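Local coordinates for protein beta-lactamase (Klebsiella pneumoniae, PDB 6KBY) that probably hydrolyses beta-lactam antibiotics to substituted beta-amino acids, as a class C enzyme, and binds adenosine monophosphate covalently in its active site, at residues 271-276 and 280-285. Residues are numbered along the deposited sequence; the frame is centred on the assembly and turned at random.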
ATOM      1  N   GLY A 271      -0.649  16.392 -10.183  1.00 11.35           N
ATOM      2  CA  GLY A 271      -0.632  15.733 -11.477  1.00 13.38           C
ATOM      3  C   GLY A 271      -1.999  15.161 -11.781  1.00 10.94           C
ATOM      4  O   GLY A 271      -3.023  15.839 -11.649  1.00 13.96           O
ATOM      5  N   GLU A 272      -2.028  13.884 -12.159  1.00 12.09           N
ATOM      6  CA  GLU A 272      -3.276  13.217 -12.495  1.00 11.29           C
ATOM      7  C   GLU A 272      -3.991  12.614 -11.292  1.00 11.40           C
ATOM      8  O   GLU A 272      -5.119  12.142 -11.446  1.00 12.57           O
ATOM      9  CB  GLU A 272      -3.031  12.121 -13.537  1.00 12.91           C
ATOM     10  CG  GLU A 272      -2.412  12.630 -14.833  1.00 14.40           C
ATOM     11  CD  GLU A 272      -3.329  13.573 -15.589  1.00 17.95           C
ATOM     12  OE1 GLU A 272      -4.557  13.397 -15.501  1.00 18.45           O
ATOM     13  OE2 GLU A 272      -2.824  14.493 -16.268  1.00 21.12           O
ATOM     14  N   ILE A 273      -3.389  12.619 -10.106  1.00 10.44           N
ATOM     15  CA  ILE A 273      -3.937  11.871  -8.984  1.00  8.71           C
ATOM     16  C   ILE A 273      -4.590  12.783  -7.957  1.00  7.61           C
ATOM     17  O   ILE A 273      -4.282  13.977  -7.820  1.00  8.56           O
ATOM     18  CB  ILE A 273      -2.925  10.934  -8.291  1.00  8.99           C
ATOM     19  CG1 ILE A 273      -1.902  11.722  -7.471  1.00  9.75           C
ATOM     20  CG2 ILE A 273      -2.262  10.019  -9.301  1.00 10.80           C
ATOM     21  CD1 ILE A 273      -1.102  10.838  -6.517  1.00 10.79           C
ATOM     22  N   THR A 274      -5.496  12.172  -7.206  1.00  7.38           N
ATOM     23  CA  THR A 274      -5.947  12.681  -5.924  1.00  7.19           C
ATOM     24  C   THR A 274      -5.239  11.875  -4.845  1.00  6.91           C
ATOM     25  O   THR A 274      -5.310  10.635  -4.838  1.00  7.11           O
ATOM     26  CB  THR A 274      -7.459  12.527  -5.826  1.00  8.60           C
ATOM     27  OG1 THR A 274      -8.072  13.336  -6.842  1.00 10.90           O
ATOM     28  CG2 THR A 274      -7.975  12.929  -4.446  1.00  9.32           C
ATOM     29  N   GLN A 275      -4.498  12.576  -3.991  1.00  6.47           N
ATOM     30  CA  GLN A 275      -3.779  11.952  -2.892  1.00  6.57           C
ATOM     31  C   GLN A 275      -4.712  11.866  -1.691  1.00  6.02           C
ATOM     32  O   GLN A 275      -5.158  12.898  -1.165  1.00  6.79           O
ATOM     33  CB  GLN A 275      -2.533  12.765  -2.548  1.00  7.17           C
ATOM     34  CG  GLN A 275      -1.755  12.205  -1.369  1.00  7.28           C
ATOM     35  CD  GLN A 275      -1.139  10.860  -1.673  1.00  6.47           C
ATOM     36  OE1 GLN A 275      -0.287  10.736  -2.562  1.00  7.18           O
ATOM     37  NE2 GLN A 275      -1.572   9.836  -0.947  1.00  7.63           N
ATOM     38  N   ASP A 276      -5.031  10.634  -1.288  1.00  6.55           N
ATOM     39  CA  ASP A 276      -5.804  10.357  -0.086  1.00  6.30           C
ATOM     40  C   ASP A 276      -4.827  10.146   1.076  1.00  6.37           C
ATOM     41  O   ASP A 276      -3.677  10.586   1.013  1.00  6.63           O
ATOM     42  CB  ASP A 276      -6.704   9.132  -0.291  1.00  7.34           C
ATOM     43  CG  ASP A 276      -7.598   9.207  -1.532  1.00  6.42           C
ATOM     44  OD1 ASP A 276      -7.826  10.278  -2.137  1.00  7.32           O
ATOM     45  OD2 ASP A 276      -8.087   8.101  -1.894  1.00  7.04           O
ATOM     46  N   GLU A 280      -4.020   6.412  -3.277  1.00  6.32           N
ATOM     47  CA  GLU A 280      -4.052   7.354  -4.382  1.00  6.21           C
ATOM     48  C   GLU A 280      -5.218   6.972  -5.277  1.00  6.32           C
ATOM     49  O   GLU A 280      -5.501   5.782  -5.452  1.00  7.04           O
ATOM     50  CB  GLU A 280      -2.742   7.272  -5.173  1.00  6.61           C
ATOM     51  CG  GLU A 280      -1.519   7.539  -4.307  1.00  7.23           C
ATOM     52  CD  GLU A 280      -0.221   7.037  -4.917  1.00  7.31           C
ATOM     53  OE1 GLU A 280      -0.230   6.598  -6.091  1.00  8.83           O
ATOM     54  OE2 GLU A 280       0.814   7.071  -4.212  1.00  7.67           O
ATOM     55  N   GLN A 281      -5.895   7.959  -5.857  1.00  6.58           N
ATOM     56  CA  GLN A 281      -7.059   7.636  -6.668  1.00  6.65           C
ATOM     57  C   GLN A 281      -7.142   8.543  -7.883  1.00  6.53           C
ATOM     58  O   GLN A 281      -6.544   9.623  -7.936  1.00  7.12           O
ATOM     59  CB  GLN A 281      -8.361   7.702  -5.866  1.00  7.17           C
ATOM     60  CG  GLN A 281      -8.780   9.108  -5.520  1.00  7.01           C
ATOM     61  CD  GLN A 281      -9.961   9.147  -4.565  1.00  6.65           C
ATOM     62  OE1 GLN A 281     -10.079   8.310  -3.672  1.00  7.31           O
ATOM     63  NE2 GLN A 281     -10.838  10.131  -4.745  1.00  7.80           N
ATOM     64  N   LEU A 282      -7.920   8.080  -8.856  1.00  7.86           N
ATOM     65  CA  LEU A 282      -8.245   8.838 -10.049  1.00  8.71           C
ATOM     66  C   LEU A 282      -9.726   8.658 -10.339  1.00  8.76           C
ATOM     67  O   LEU A 282     -10.297   7.612 -10.010  1.00  7.58           O
ATOM     68  CB  LEU A 282      -7.453   8.336 -11.263  1.00 10.67           C
ATOM     69  CG  LEU A 282      -5.939   8.537 -11.224  1.00 12.60           C
ATOM     70  CD1 LEU A 282      -5.248   7.379 -10.507  1.00 13.73           C
ATOM     71  CD2 LEU A 282      -5.394   8.689 -12.630  1.00 13.75           C
ATOM     72  N   PRO A 283     -10.370   9.648 -10.956  1.00 10.10           N
ATOM     73  CA  PRO A 283     -11.779   9.472 -11.335  1.00 10.36           C
ATOM     74  C   PRO A 283     -11.975   8.271 -12.254  1.00 10.08           C
ATOM     75  O   PRO A 283     -11.138   7.968 -13.104  1.00 10.96           O
ATOM     76  CB  PRO A 283     -12.120  10.786 -12.046  1.00 12.85           C
ATOM     77  CG  PRO A 283     -11.194  11.781 -11.435  1.00 13.76           C
ATOM     78  CD  PRO A 283      -9.912  11.034 -11.162  1.00 12.97           C
ATOM     79  N   TYR A 284     -13.104   7.587 -12.078  1.00  9.33           N
ATOM     80  CA  TYR A 284     -13.458   6.413 -12.862  1.00  9.17           C
ATOM     81  C   TYR A 284     -14.711   6.749 -13.678  1.00  9.14           C
ATOM     82  O   TYR A 284     -15.610   7.395 -13.151  1.00  9.40           O
ATOM     83  CB  TYR A 284     -13.738   5.248 -11.917  1.00  9.60           C
ATOM     84  CG  TYR A 284     -14.275   4.028 -12.611  1.00 10.27           C
ATOM     85  CD1 TYR A 284     -15.637   3.880 -12.833  1.00 11.31           C
ATOM     86  CD2 TYR A 284     -13.428   3.024 -13.051  1.00 11.13           C
ATOM     87  CE1 TYR A 284     -16.138   2.774 -13.474  1.00 12.36           C
ATOM     88  CE2 TYR A 284     -13.924   1.905 -13.697  1.00 11.72           C
ATOM     89  CZ  TYR A 284     -15.279   1.791 -13.900  1.00 11.08           C
ATOM     90  OH  TYR A 284     -15.799   0.691 -14.543  1.00 14.06           O
ATOM     91  N   PRO A 285     -14.801   6.310 -14.947  1.00  9.67           N
ATOM     92  CA  PRO A 285     -13.833   5.510 -15.705  1.00 10.81           C
ATOM     93  C   PRO A 285     -12.516   6.251 -15.902  1.00 10.13           C
ATOM     94  O   PRO A 285     -12.490   7.456 -16.081  1.00 12.48           O
ATOM     95  CB  PRO A 285     -14.525   5.298 -17.058  1.00 11.62           C
ATOM     96  CG  PRO A 285     -15.524   6.397 -17.149  1.00 18.87           C
ATOM     97  CD  PRO A 285     -16.002   6.608 -15.747  1.00 11.55           C
TER
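Gln281 lies alongside Thr274, both side chains pointing the same way, its CG 3.7 Å from Thr274 CB. With CG set between backbone N and carbonyl carbon (chi1 72°) and the chain extended beyond, the Gln281 amide comes beside the Asp276 carboxylate and crosses it at about a right angle, the two planes 88° apart. Thr274 and Gln281 form an antiparallel hydrogen-bonded pair: Thr274 N to Gln281 O at 2.9 Å, nearly straight (172°), and Gln281 N to Thr274 O at 2.9 Å. On the other face Ile273 CD1 rests 4.0 Å from Glu280 CG, while the amide of Gln275, its chain bent at chi2, stands almost perpendicular to the Glu280 carboxylate, with Gln275 OE1 3.8 Å from Glu280 CG. Gln275 NE2 makes a hydrogen bond to Asp276 O at 3.0 Å, the donor above the carbonyl plane, which would hold the amide where the chain enters the turn. Arg154 joins the two polar ends, forming a salt bridge with Glu280 OE2 and a hydrogen bond with Gln275 OE1; Glu280 also nears Tyr156 of the AMP site. This beta hairpin is part of the large antiparallel sheet of the class C fold, strand 273-275 bordering 266-270 and strand 280-283 bordering 317-325, with helix 288-294 packed against Glu272 and Leu282.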